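Local coordinates for putative cell adhesion protein (Parabacteroides distasonis, PDB 3LIU), which probably serves as a structural subunit of adhesive pili, being a putative fimbrillin of the FimA/Mfa1 family, at residues A[198-203]-A[276-281]; A[19-24]-A[84-89]; A[238-243]-A[373-378]; A[335-340]-A[358-363]. One frame throughout, in Å; residues are numbered along the deposited sequence.

Interaction 1. Residues A[198-203]-A[276-281]; sequences FVLKEV and PALNHE
L200 and V203 turn their side chains from the strand 198-203 onto the methyl group of A277, which belongs to the loop 276-281. The tightest pair is V203 CG2 with A277 CB at 3.5 Å, somewhat inside the usual carbon-carbon separation. In V203, CG2 stands anti to the carbonyl carbon and CG1 anti to the backbone N (chi1 -175°), which turns CG2 to the alanine. L200 holds its CG anti to the backbone N (chi1 -178°), and its CD2 then lies 4.1 Å from A277 CB. The two strand methyls, L200 CD2 and V203 CG2, are 3.9 Å from each other, so the alanine methyl rests across both. L278 adds a looser edge: its CG lies 4.2 Å from L200 CD2.

That residues three apart face the same way follows from a classic beta bulge, in which K201 and E202 both face K312 on strand 308-319. On the loop side, A277 opens a type II turn to H280, closed by H280 N to A277 O at 3.2 Å, and A277 N is hydrogen-bonded to H271 ND1. L180 of strand 172-185 also touches L200, V203 and L278. No hydrogen bond joins the two segments, and every contact is methyl or methine against methyl; cohesion across them therefore rests on dispersion and the exclusion of water, with fit of shape in place of polar direction.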
loop_
_atom_site.group_PDB
_atom_site.type_symbol
_atom_site.label_atom_id
_atom_site.label_comp_id
_atom_site.label_asym_id
_atom_site.label_seq_id
_atom_site.Cartn_x
_atom_site.Cartn_y
_atom_site.Cartn_z
ATOM N N PHE A 198 23.989 -1.322 18.637
ATOM C CA PHE A 198 22.540 -1.523 18.678
ATOM C C PHE A 198 22.270 -2.847 18.015
ATOM O O PHE A 198 22.718 -3.052 16.890
ATOM C CB PHE A 198 21.837 -0.432 17.924
ATOM C CG PHE A 198 20.343 -0.630 17.791
ATOM C CD1 PHE A 198 19.500 -0.416 18.869
ATOM C CD2 PHE A 198 19.790 -0.997 16.591
ATOM C CE1 PHE A 198 18.153 -0.610 18.749
ATOM C CE2 PHE A 198 18.451 -1.172 16.461
ATOM C CZ PHE A 198 17.620 -0.977 17.537
ATOM N N VAL A 199 21.569 -3.732 18.721
ATOM C CA VAL A 199 21.169 -5.037 18.204
ATOM C C VAL A 199 19.660 -4.995 17.986
ATOM O O VAL A 199 18.885 -4.836 18.952
ATOM C CB VAL A 199 21.534 -6.177 19.185
ATOM C CG1 VAL A 199 21.156 -7.519 18.586
ATOM C CG2 VAL A 199 23.038 -6.131 19.557
ATOM N N LEU A 200 19.256 -5.131 16.722
ATOM C CA LEU A 200 17.866 -5.142 16.339
ATOM C C LEU A 200 17.145 -6.430 16.775
ATOM O O LEU A 200 17.619 -7.503 16.484
ATOM C CB LEU A 200 17.753 -4.953 14.818
ATOM C CG LEU A 200 16.326 -4.894 14.286
ATOM C CD1 LEU A 200 15.651 -3.558 14.745
ATOM C CD2 LEU A 200 16.352 -5.046 12.762
ATOM N N LYS A 201 15.997 -6.303 17.444
ATOM C CA LYS A 201 15.185 -7.471 17.870
ATOM C C LYS A 201 13.863 -7.606 17.124
ATOM O O LYS A 201 13.430 -8.723 16.846
ATOM C CB LYS A 201 14.882 -7.403 19.360
ATOM C CG LYS A 201 16.086 -7.752 20.272
ATOM C CD LYS A 201 15.619 -7.851 21.748
ATOM C CE LYS A 201 16.635 -8.542 22.682
ATOM N NZ LYS A 201 16.762 -7.842 24.048
ATOM N N GLU A 202 13.231 -6.477 16.793
ATOM C CA GLU A 202 11.892 -6.495 16.181
ATOM C C GLU A 202 11.659 -5.232 15.337
ATOM O O GLU A 202 12.178 -4.151 15.638
ATOM C CB GLU A 202 10.810 -6.600 17.287
ATOM C CG GLU A 202 9.348 -6.713 16.797
ATOM C CD GLU A 202 8.876 -8.156 16.617
ATOM O OE1 GLU A 202 9.668 -9.077 16.885
ATOM O OE2 GLU A 202 7.710 -8.384 16.218
ATOM N N VAL A 203 10.865 -5.379 14.281
ATOM C CA VAL A 203 10.370 -4.267 13.508
ATOM C C VAL A 203 8.860 -4.409 13.384
ATOM O O VAL A 203 8.350 -5.524 13.183
ATOM C CB VAL A 203 11.015 -4.246 12.104
ATOM C CG1 VAL A 203 10.592 -2.999 11.338
ATOM C CG2 VAL A 203 12.566 -4.312 12.211
ATOM N N PRO A 276 15.835 -12.414 8.807
ATOM C CA PRO A 276 15.984 -11.047 9.295
ATOM C C PRO A 276 14.754 -10.169 9.119
ATOM O O PRO A 276 13.935 -10.418 8.250
ATOM C CB PRO A 276 17.155 -10.489 8.461
ATOM C CG PRO A 276 17.185 -11.321 7.218
ATOM C CD PRO A 276 16.487 -12.614 7.496
ATOM N N ALA A 277 14.664 -9.150 9.978
ATOM C CA ALA A 277 13.664 -8.110 9.912
ATOM C C ALA A 277 14.120 -7.023 8.938
ATOM O O ALA A 277 13.312 -6.305 8.363
ATOM C CB ALA A 277 13.430 -7.528 11.309
ATOM N N LEU A 278 15.433 -6.915 8.771
ATOM C CA LEU A 278 16.030 -6.000 7.797
ATOM C C LEU A 278 15.649 -6.367 6.368
ATOM O O LEU A 278 15.727 -7.516 5.966
ATOM C CB LEU A 278 17.558 -6.025 7.907
ATOM C CG LEU A 278 18.223 -5.188 8.982
ATOM C CD1 LEU A 278 19.722 -5.304 8.796
ATOM C CD2 LEU A 278 17.772 -3.734 8.884
ATOM N N ASN A 279 15.265 -5.356 5.610
ATOM C CA ASN A 279 14.762 -5.504 4.285
ATOM C C ASN A 279 13.453 -6.299 4.137
ATOM O O ASN A 279 13.027 -6.538 3.049
ATOM C CB ASN A 279 15.873 -6.044 3.376
ATOM C CG ASN A 279 17.097 -5.131 3.382
ATOM O OD1 ASN A 279 18.218 -5.577 3.558
ATOM N ND2 ASN A 279 16.869 -3.850 3.220
ATOM N N HIS A 280 12.817 -6.703 5.224
ATOM C CA HIS A 280 11.544 -7.359 5.115
ATOM C C HIS A 280 10.497 -6.305 4.732
ATOM O O HIS A 280 10.357 -5.257 5.394
ATOM C CB HIS A 280 11.155 -8.005 6.436
ATOM C CG HIS A 280 9.794 -8.596 6.415
ATOM N ND1 HIS A 280 9.536 -9.838 5.871
ATOM C CD2 HIS A 280 8.599 -8.092 6.804
ATOM C CE1 HIS A 280 8.242 -10.087 5.968
ATOM N NE2 HIS A 280 7.650 -9.043 6.518
ATOM N N GLU A 281 9.753 -6.578 3.681
ATOM C CA GLU A 281 8.779 -5.591 3.196
ATOM C C GLU A 281 7.417 -5.785 3.868
ATOM O O GLU A 281 6.960 -6.919 3.989
ATOM C CB GLU A 281 8.622 -5.684 1.692
ATOM C CG GLU A 281 9.817 -5.145 0.944
ATOM C CD GLU A 281 9.719 -5.334 -0.564
ATOM O OE1 GLU A 281 8.659 -5.038 -1.185
ATOM O OE2 GLU A 281 10.725 -5.766 -1.132
#

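Interaction 2. Residues A[19-24]-A[84-89]; sequences LALAIK and AHVVVV
The strands that carry L21 and V88 pass at a closest axis distance of 10.0 Å, their N-to-C directions 53° apart. The spacing fits two facing beta layers rather than paired neighbours: the nearest CA atoms, those of I23 and V88, are 8.7 Å apart, and no hydrogen bond crosses. L21 and V88 carry most of the contact, in nearly equal shares. L21 and V86 meet tip to tip, L21 CD1 to V86 CG1 at 4.0 Å; the L21 and V88 side chains run past each other in opposite directions, with L21 CD1 3.7 Å from V88 CG2. L21 CD2 lies 3.8 Å from that V88 methyl, so the leucine fork straddles it. V88 turns its other branch, CG1, to I23 CG2 at 4.1 Å. In I23 the CG1 branch stands between the backbone N and the carbonyl carbon (chi1 68°), which leaves CG2 for the valine while the end of the chain leads away.

Such facing layers are consistent with the sandwich-like fold of the transthyretin clan. Strand 16-24 runs between 71-80, antiparallel, and 141-144, parallel; strand 82-90 lies between 45-52 and 127-136, both antiparallel, and V87 turns from the contact toward I106 and F109 of helix 106-110.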
loop_
_atom_site.group_PDB
_atom_site.type_symbol
_atom_site.label_atom_id
_atom_site.label_comp_id
_atom_site.label_asym_id
_atom_site.label_seq_id
_atom_site.Cartn_x
_atom_site.Cartn_y
_atom_site.Cartn_z
ATOM N N LEU A 19 -15.864 -7.937 -26.030
ATOM C CA LEU A 19 -14.741 -7.165 -25.529
ATOM C C LEU A 19 -13.678 -8.144 -25.085
ATOM O O LEU A 19 -13.979 -9.087 -24.340
ATOM C CB LEU A 19 -15.160 -6.298 -24.339
ATOM C CG LEU A 19 -14.042 -5.437 -23.751
ATOM C CD1 LEU A 19 -13.489 -4.454 -24.828
ATOM C CD2 LEU A 19 -14.533 -4.688 -22.536
ATOM N N ALA A 20 -12.453 -7.941 -25.568
ATOM C CA ALA A 20 -11.266 -8.599 -25.030
ATOM C C ALA A 20 -10.274 -7.510 -24.654
ATOM O O ALA A 20 -10.200 -6.452 -25.297
ATOM C CB ALA A 20 -10.659 -9.575 -26.020
ATOM N N LEU A 21 -9.508 -7.768 -23.614
ATOM C CA LEU A 21 -8.711 -6.704 -22.990
ATOM C C LEU A 21 -7.339 -7.261 -22.624
ATOM O O LEU A 21 -7.261 -8.361 -22.138
ATOM C CB LEU A 21 -9.477 -6.130 -21.779
ATOM C CG LEU A 21 -8.913 -4.894 -21.078
ATOM C CD1 LEU A 21 -10.034 -4.016 -20.523
ATOM C CD2 LEU A 21 -7.899 -5.264 -19.991
ATOM N N ALA A 22 -6.261 -6.526 -22.921
ATOM C CA ALA A 22 -4.907 -6.941 -22.567
ATOM C C ALA A 22 -4.273 -5.958 -21.576
ATOM O O ALA A 22 -4.392 -4.719 -21.753
ATOM C CB ALA A 22 -4.074 -7.089 -23.809
ATOM N N ILE A 23 -3.653 -6.486 -20.506
ATOM C CA ILE A 23 -2.940 -5.620 -19.515
ATOM C C ILE A 23 -1.423 -5.789 -19.568
ATOM O O ILE A 23 -0.898 -6.868 -19.940
ATOM C CB ILE A 23 -3.456 -5.841 -18.062
ATOM C CG1 ILE A 23 -3.081 -7.241 -17.544
ATOM C CG2 ILE A 23 -5.005 -5.656 -18.024
ATOM C CD1 ILE A 23 -1.680 -7.379 -16.927
ATOM N N LYS A 24 -0.710 -4.725 -19.229
ATOM C CA LYS A 24 0.742 -4.770 -19.180
ATOM C C LYS A 24 1.181 -5.472 -17.906
ATOM O O LYS A 24 0.657 -5.186 -16.833
ATOM C CB LYS A 24 1.319 -3.365 -19.203
ATOM C CG LYS A 24 2.820 -3.307 -19.410
ATOM C CD LYS A 24 3.377 -1.935 -18.953
ATOM C CE LYS A 24 3.040 -0.832 -19.948
ATOM N NZ LYS A 24 3.113 0.532 -19.343
ATOM N N ALA A 84 -18.412 3.816 -23.368
ATOM C CA ALA A 84 -18.355 3.255 -22.036
ATOM C C ALA A 84 -17.098 3.655 -21.289
ATOM O O ALA A 84 -16.060 3.992 -21.887
ATOM C CB ALA A 84 -18.488 1.719 -22.082
ATOM N N HIS A 85 -17.211 3.592 -19.968
ATOM C CA HIS A 85 -16.104 3.772 -19.063
ATOM C C HIS A 85 -15.715 2.392 -18.515
ATOM O O HIS A 85 -16.568 1.640 -18.077
ATOM C CB HIS A 85 -16.472 4.748 -17.972
ATOM C CG HIS A 85 -16.573 6.163 -18.440
ATOM N ND1 HIS A 85 -17.725 6.903 -18.321
ATOM C CD2 HIS A 85 -15.668 6.971 -19.041
ATOM C CE1 HIS A 85 -17.526 8.109 -18.822
ATOM N NE2 HIS A 85 -16.290 8.172 -19.277
ATOM N N VAL A 86 -14.429 2.061 -18.620
ATOM C CA VAL A 86 -13.904 0.729 -18.326
ATOM C C VAL A 86 -12.790 0.864 -17.314
ATOM O O VAL A 86 -11.926 1.706 -17.471
ATOM C CB VAL A 86 -13.335 0.101 -19.595
ATOM C CG1 VAL A 86 -12.751 -1.260 -19.334
ATOM C CG2 VAL A 86 -14.413 0.043 -20.682
ATOM N N VAL A 87 -12.829 0.018 -16.289
ATOM C CA VAL A 87 -11.778 -0.055 -15.288
ATOM C C VAL A 87 -11.447 -1.533 -15.015
ATOM O O VAL A 87 -12.318 -2.405 -15.031
ATOM C CB VAL A 87 -12.151 0.738 -13.993
ATOM C CG1 VAL A 87 -13.559 0.369 -13.484
ATOM C CG2 VAL A 87 -11.092 0.540 -12.889
ATOM N N VAL A 88 -10.175 -1.810 -14.785
ATOM C CA VAL A 88 -9.708 -3.149 -14.591
ATOM C C VAL A 88 -9.088 -3.225 -13.217
ATOM O O VAL A 88 -8.265 -2.375 -12.851
ATOM C CB VAL A 88 -8.644 -3.486 -15.646
ATOM C CG1 VAL A 88 -8.111 -4.925 -15.476
ATOM C CG2 VAL A 88 -9.225 -3.263 -17.028
ATOM N N VAL A 89 -9.463 -4.266 -12.474
ATOM C CA VAL A 89 -8.897 -4.561 -11.184
ATOM C C VAL A 89 -8.239 -5.939 -11.215
ATOM O O VAL A 89 -8.868 -6.944 -11.527
ATOM C CB VAL A 89 -9.981 -4.532 -10.051
ATOM C CG1 VAL A 89 -9.342 -4.979 -8.680
ATOM C CG2 VAL A 89 -10.603 -3.125 -9.924
#

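Interaction 3. Residues A[238-243]-A[373-378]; sequences YKVGLL and IPYDPM
Y375, which has the most surface buried here, reaches from the loop 373-378 to V240 and to the carbonyl of L242. Only its hydroxyl end makes the approach: OH lies 3.4 Å from V240 CG2, the two side chains crossing obliquely. V240 has CG1 between the backbone N and the carbonyl carbon (chi1 66°), and this rotation sends CG2, anti to the N, toward the phenol. L242 takes part through its backbone; its O is 4.0 Å from Y375 OH, too far for a direct bond.

One water fills that separation. It donates to L242 O and accepts from Y375 OH, each at 2.7 Å, and the angle at its oxygen between these two partners is about 96°. The water sits at the ring edge, in the ring plane. P374, the preceding residue, lays its CG over the centre of one ring face, 3.9 Å above the plane. F204 of strand 193-213 touches both Y375 and L242, placing the contact where the loop between strands 358-366 and 383-391 meets the end of strand 238-240.

With 61 Å² buried in total, the contact is small. The phenol donates a hydrogen bond to the water, which donates one in turn to the carbonyl of L242, while V240 supplies only van der Waals contact beside the polar oxygen.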
loop_
_atom_site.group_PDB
_atom_site.type_symbol
_atom_site.label_atom_id
_atom_site.label_comp_id
_atom_site.label_asym_id
_atom_site.label_seq_id
_atom_site.Cartn_x
_atom_site.Cartn_y
_atom_site.Cartn_z
ATOM N N TYR A 238 -7.577 1.050 11.422
ATOM C CA TYR A 238 -6.133 1.080 11.494
ATOM C C TYR A 238 -5.619 -0.298 11.938
ATOM O O TYR A 238 -6.204 -0.925 12.811
ATOM C CB TYR A 238 -5.626 2.148 12.495
ATOM C CG TYR A 238 -5.704 3.583 12.024
ATOM C CD1 TYR A 238 -4.927 4.020 10.957
ATOM C CD2 TYR A 238 -6.495 4.529 12.681
ATOM C CE1 TYR A 238 -4.950 5.312 10.549
ATOM C CE2 TYR A 238 -6.527 5.839 12.262
ATOM C CZ TYR A 238 -5.730 6.217 11.176
ATOM O OH TYR A 238 -5.718 7.490 10.703
ATOM N N LYS A 239 -4.494 -0.736 11.365
ATOM C CA LYS A 239 -3.909 -2.014 11.681
ATOM C C LYS A 239 -2.512 -1.859 12.262
ATOM O O LYS A 239 -1.793 -0.948 11.933
ATOM C CB LYS A 239 -3.869 -2.928 10.438
ATOM C CG LYS A 239 -5.164 -3.053 9.651
ATOM C CD LYS A 239 -6.373 -3.529 10.486
ATOM C CE LYS A 239 -7.677 -3.424 9.713
ATOM N NZ LYS A 239 -8.867 -3.851 10.521
ATOM N N VAL A 240 -2.150 -2.770 13.155
ATOM C CA VAL A 240 -0.956 -2.648 13.943
ATOM C C VAL A 240 -0.384 -4.047 14.170
ATOM O O VAL A 240 -1.133 -5.028 14.374
ATOM C CB VAL A 240 -1.189 -1.909 15.300
ATOM C CG1 VAL A 240 -2.118 -2.714 16.282
ATOM C CG2 VAL A 240 0.128 -1.593 15.950
ATOM N N GLY A 241 0.942 -4.137 14.169
ATOM C CA GLY A 241 1.623 -5.443 14.196
ATOM C C GLY A 241 1.661 -6.161 15.539
ATOM O O GLY A 241 1.735 -7.409 15.600
ATOM N N LEU A 242 1.609 -5.373 16.607
ATOM C CA LEU A 242 1.630 -5.871 17.973
ATOM C C LEU A 242 0.631 -5.120 18.850
ATOM O O LEU A 242 0.324 -3.946 18.587
ATOM C CB LEU A 242 3.042 -5.668 18.572
ATOM C CG LEU A 242 4.170 -6.427 17.885
ATOM C CD1 LEU A 242 5.544 -5.818 18.269
ATOM C CD2 LEU A 242 4.048 -7.911 18.179
ATOM N N LEU A 243 0.153 -5.797 19.900
ATOM C CA LEU A 243 -0.671 -5.191 20.929
ATOM C C LEU A 243 0.134 -5.106 22.243
ATOM O O LEU A 243 1.019 -5.901 22.498
ATOM C CB LEU A 243 -1.963 -5.969 21.141
ATOM C CG LEU A 243 -2.870 -6.159 19.930
ATOM C CD1 LEU A 243 -4.072 -7.146 20.245
ATOM C CD2 LEU A 243 -3.366 -4.813 19.491
ATOM N N ILE A 373 8.796 2.179 26.079
ATOM C CA ILE A 373 7.437 1.979 25.599
ATOM C C ILE A 373 7.320 2.472 24.128
ATOM O O ILE A 373 8.095 3.351 23.679
ATOM C CB ILE A 373 6.396 2.572 26.584
ATOM C CG1 ILE A 373 6.482 4.113 26.644
ATOM C CG2 ILE A 373 6.614 1.984 28.069
ATOM C CD1 ILE A 373 5.429 4.751 27.561
ATOM N N PRO A 374 6.419 1.848 23.351
ATOM C CA PRO A 374 6.432 2.093 21.920
ATOM C C PRO A 374 5.834 3.398 21.464
ATOM O O PRO A 374 6.271 3.939 20.453
ATOM C CB PRO A 374 5.629 0.909 21.358
ATOM C CG PRO A 374 4.717 0.488 22.512
ATOM C CD PRO A 374 5.604 0.662 23.698
ATOM N N TYR A 375 4.850 3.933 22.168
ATOM C CA TYR A 375 4.071 5.035 21.599
ATOM C C TYR A 375 4.263 6.361 22.299
ATOM O O TYR A 375 3.475 7.281 22.117
ATOM C CB TYR A 375 2.607 4.651 21.596
ATOM C CG TYR A 375 2.324 3.369 20.832
ATOM C CD1 TYR A 375 2.948 3.103 19.615
ATOM C CD2 TYR A 375 1.438 2.428 21.323
ATOM C CE1 TYR A 375 2.678 1.961 18.895
ATOM C CE2 TYR A 375 1.162 1.264 20.612
ATOM C CZ TYR A 375 1.773 1.045 19.388
ATOM O OH TYR A 375 1.499 -0.082 18.662
ATOM N N ASP A 376 5.302 6.456 23.108
ATOM C CA ASP A 376 5.771 7.758 23.648
ATOM C C ASP A 376 7.289 7.729 23.758
ATOM O O ASP A 376 7.870 6.662 23.956
ATOM C CB ASP A 376 5.213 8.024 25.044
ATOM C CG ASP A 376 3.796 8.547 25.019
ATOM O OD1 ASP A 376 3.530 9.605 24.422
ATOM O OD2 ASP A 376 2.930 7.877 25.583
ATOM N N PRO A 377 7.952 8.892 23.623
ATOM C CA PRO A 377 9.407 8.916 23.800
ATOM C C PRO A 377 9.737 9.107 25.280
ATOM O O PRO A 377 8.865 9.470 26.052
ATOM C CB PRO A 377 9.822 10.164 23.010
ATOM C CG PRO A 377 8.658 11.096 23.231
ATOM C CD PRO A 377 7.456 10.182 23.119
HETATM N N MSE A 378 10.994 8.856 25.646
HETATM C CA MSE A 378 11.537 9.173 26.959
HETATM C C MSE A 378 12.692 10.135 26.734
HETATM O O MSE A 378 13.722 9.732 26.199
HETATM C CB MSE A 378 12.018 7.909 27.672
HETATM C CG MSE A 378 10.894 7.186 28.377
HETATM SE SE MSE A 378 11.362 5.573 29.351
HETATM C CE MSE A 378 9.459 5.046 29.326
HETATM O O HOH W 1 -0.638 -1.532 19.462
#

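Interaction 4. Residues A[335-340]-A[358-363]; sequences IPVGEE and YKYEIS
Y360 is the first residue along the strand 358-363 to meet the segment 335-340, through ring atoms CD2 and CG, approached obliquely. V337 CG1 lies 3.7 Å from Y360 CD2 and 4.1 Å from Y360 CG. The ring is held at its far end as well, since the Y360 hydroxyl bonds Y353 O and Q355 N. E361 belongs to the other face of the strand and touches A181. I362 then returns to the contact. Its CD1, at the end of an extended chain (chi2 178°), approaches V337 CG2 to 3.7 Å, with the side chains at about a right angle. With CG1 anti to its backbone N (chi1 -179°), V337 turns CG1 mainly to the tyrosine and CG2 to the isoleucine, although CG1 also lies 4.1 Å from I362 CD1. I362 CG2 meets I335 CG2 at a loose 4.5 Å.

V337 and G338 are the central pair of a type II turn from P336 to E339; the closing bond, E339 N to P336 O at 3.5 Å, is weak, and G338 carries the positive phi of 91° expected at its position. The contact joins strands of two different sheets, consistent with the facing layers of a beta sandwich: strand 358-366 lies between 172-185, parallel, and 383-391, antiparallel, while 326-336 pairs with 308-319, whose L309 touches both V337 and I362.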
loop_
_atom_site.group_PDB
_atom_site.type_symbol
_atom_site.label_atom_id
_atom_site.label_comp_id
_atom_site.label_asym_id
_atom_site.label_seq_id
_atom_site.Cartn_x
_atom_site.Cartn_y
_atom_site.Cartn_z
ATOM N N ILE A 335 9.182 6.052 13.952
ATOM C CA ILE A 335 9.370 6.916 12.785
ATOM C C ILE A 335 8.067 7.097 12.037
ATOM O O ILE A 335 7.495 6.118 11.565
ATOM C CB ILE A 335 10.352 6.187 11.791
ATOM C CG1 ILE A 335 11.742 6.138 12.405
ATOM C CG2 ILE A 335 10.412 6.795 10.422
ATOM C CD1 ILE A 335 12.096 7.362 13.162
ATOM N N PRO A 336 7.614 8.342 11.857
ATOM C CA PRO A 336 6.495 8.539 10.950
ATOM C C PRO A 336 6.935 8.427 9.498
ATOM O O PRO A 336 7.718 9.252 9.028
ATOM C CB PRO A 336 5.993 9.945 11.290
ATOM C CG PRO A 336 7.053 10.561 12.153
ATOM C CD PRO A 336 8.171 9.611 12.344
ATOM N N VAL A 337 6.400 7.433 8.788
ATOM C CA VAL A 337 6.874 7.087 7.436
ATOM C C VAL A 337 6.472 8.164 6.423
ATOM O O VAL A 337 5.300 8.385 6.112
ATOM C CB VAL A 337 6.404 5.687 7.006
ATOM C CG1 VAL A 337 6.937 5.311 5.578
ATOM C CG2 VAL A 337 6.911 4.643 8.009
ATOM N N GLY A 338 7.479 8.825 5.885
ATOM C CA GLY A 338 7.271 9.753 4.793
ATOM C C GLY A 338 7.014 11.190 5.191
ATOM O O GLY A 338 6.607 12.001 4.365
ATOM N N GLU A 339 7.244 11.507 6.450
ATOM C CA GLU A 339 7.228 12.885 6.909
ATOM C C GLU A 339 8.192 13.774 6.092
ATOM O O GLU A 339 7.898 14.932 5.756
ATOM C CB GLU A 339 7.603 12.875 8.379
ATOM C CG GLU A 339 7.834 14.261 8.973
ATOM C CD GLU A 339 8.120 14.195 10.468
ATOM O OE1 GLU A 339 8.978 13.386 10.893
ATOM O OE2 GLU A 339 7.464 14.937 11.208
ATOM N N GLU A 340 9.349 13.202 5.796
ATOM C CA GLU A 340 10.330 13.737 4.853
ATOM C C GLU A 340 10.909 12.532 4.072
ATOM O O GLU A 340 11.312 11.501 4.676
ATOM C CB GLU A 340 11.427 14.507 5.614
ATOM C CG GLU A 340 12.504 15.172 4.724
ATOM C CD GLU A 340 11.992 16.405 3.975
ATOM O OE1 GLU A 340 10.973 16.960 4.391
ATOM O OE2 GLU A 340 12.619 16.830 2.985
ATOM N N TYR A 358 4.701 2.645 -4.227
ATOM C CA TYR A 358 6.056 3.071 -3.921
ATOM C C TYR A 358 6.647 2.154 -2.898
ATOM O O TYR A 358 5.944 1.589 -2.078
ATOM C CB TYR A 358 6.087 4.490 -3.333
ATOM C CG TYR A 358 5.740 5.589 -4.311
ATOM C CD1 TYR A 358 6.639 5.985 -5.298
ATOM C CD2 TYR A 358 4.508 6.212 -4.263
ATOM C CE1 TYR A 358 6.313 7.012 -6.187
ATOM C CE2 TYR A 358 4.161 7.198 -5.163
ATOM C CZ TYR A 358 5.077 7.613 -6.106
ATOM O OH TYR A 358 4.724 8.607 -6.969
ATOM N N LYS A 359 7.965 2.016 -2.953
ATOM C CA LYS A 359 8.718 1.292 -1.972
ATOM C C LYS A 359 9.400 2.342 -1.115
ATOM O O LYS A 359 10.011 3.280 -1.640
ATOM C CB LYS A 359 9.778 0.443 -2.618
ATOM C CG LYS A 359 9.267 -0.738 -3.358
ATOM C CD LYS A 359 10.345 -1.791 -3.394
ATOM C CE LYS A 359 9.832 -3.043 -3.987
ATOM N NZ LYS A 359 10.686 -4.217 -3.661
ATOM N N TYR A 360 9.257 2.180 0.194
ATOM C CA TYR A 360 9.854 3.033 1.197
ATOM C C TYR A 360 11.002 2.259 1.840
ATOM O O TYR A 360 10.805 1.134 2.361
ATOM C CB TYR A 360 8.806 3.408 2.244
ATOM C CG TYR A 360 7.766 4.323 1.727
ATOM C CD1 TYR A 360 6.725 3.846 0.941
ATOM C CD2 TYR A 360 7.788 5.680 2.024
ATOM C CE1 TYR A 360 5.743 4.705 0.456
ATOM C CE2 TYR A 360 6.817 6.536 1.541
ATOM C CZ TYR A 360 5.819 6.065 0.742
ATOM O OH TYR A 360 4.866 6.941 0.259
ATOM N N GLU A 361 12.206 2.814 1.731
ATOM C CA GLU A 361 13.412 2.214 2.306
ATOM C C GLU A 361 13.906 3.135 3.393
ATOM O O GLU A 361 14.341 4.264 3.112
ATOM C CB GLU A 361 14.489 2.042 1.240
ATOM C CG GLU A 361 14.073 1.178 0.078
ATOM C CD GLU A 361 13.935 -0.285 0.450
ATOM O OE1 GLU A 361 14.473 -0.691 1.507
ATOM O OE2 GLU A 361 13.288 -1.025 -0.318
ATOM N N ILE A 362 13.782 2.679 4.654
ATOM C CA ILE A 362 14.072 3.491 5.855
ATOM C C ILE A 362 15.423 3.071 6.466
ATOM O O ILE A 362 15.650 1.893 6.735
ATOM C CB ILE A 362 12.925 3.341 6.899
ATOM C CG1 ILE A 362 11.594 3.784 6.249
ATOM C CG2 ILE A 362 13.244 4.114 8.191
ATOM C CD1 ILE A 362 10.395 3.654 7.081
ATOM N N SER A 363 16.326 4.027 6.622
ATOM C CA SER A 363 17.605 3.802 7.276
ATOM C C SER A 363 17.657 4.634 8.537
ATOM O O SER A 363 17.523 5.864 8.486
ATOM C CB SER A 363 18.759 4.211 6.349
ATOM O OG SER A 363 18.693 3.450 5.162
#

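Interactions 1, 3 and 4 gather on one side of the chain's centre, their centres 15 to 17 Å apart, whereas interaction 2 lies on the other side, 33 to 41 Å away, consistent with the two beta-sandwich domains of FimA-type fimbrillins. Interactions 1 and 4 are joined by a salt bridge, E281 OE2 to K359 NZ at 3.0 Å. Interactions 1 and 3 touch through E202 OE2 and L242 CD1 at 3.9 Å, and strands 193-213 and 238-240 are neighbours in one sheet. Interaction 4 is nested within the loop that interaction 3 closes, with nearest atoms about 7 Å apart. Three contacts are wholly apolar; interaction 3 alone uses a water bridge.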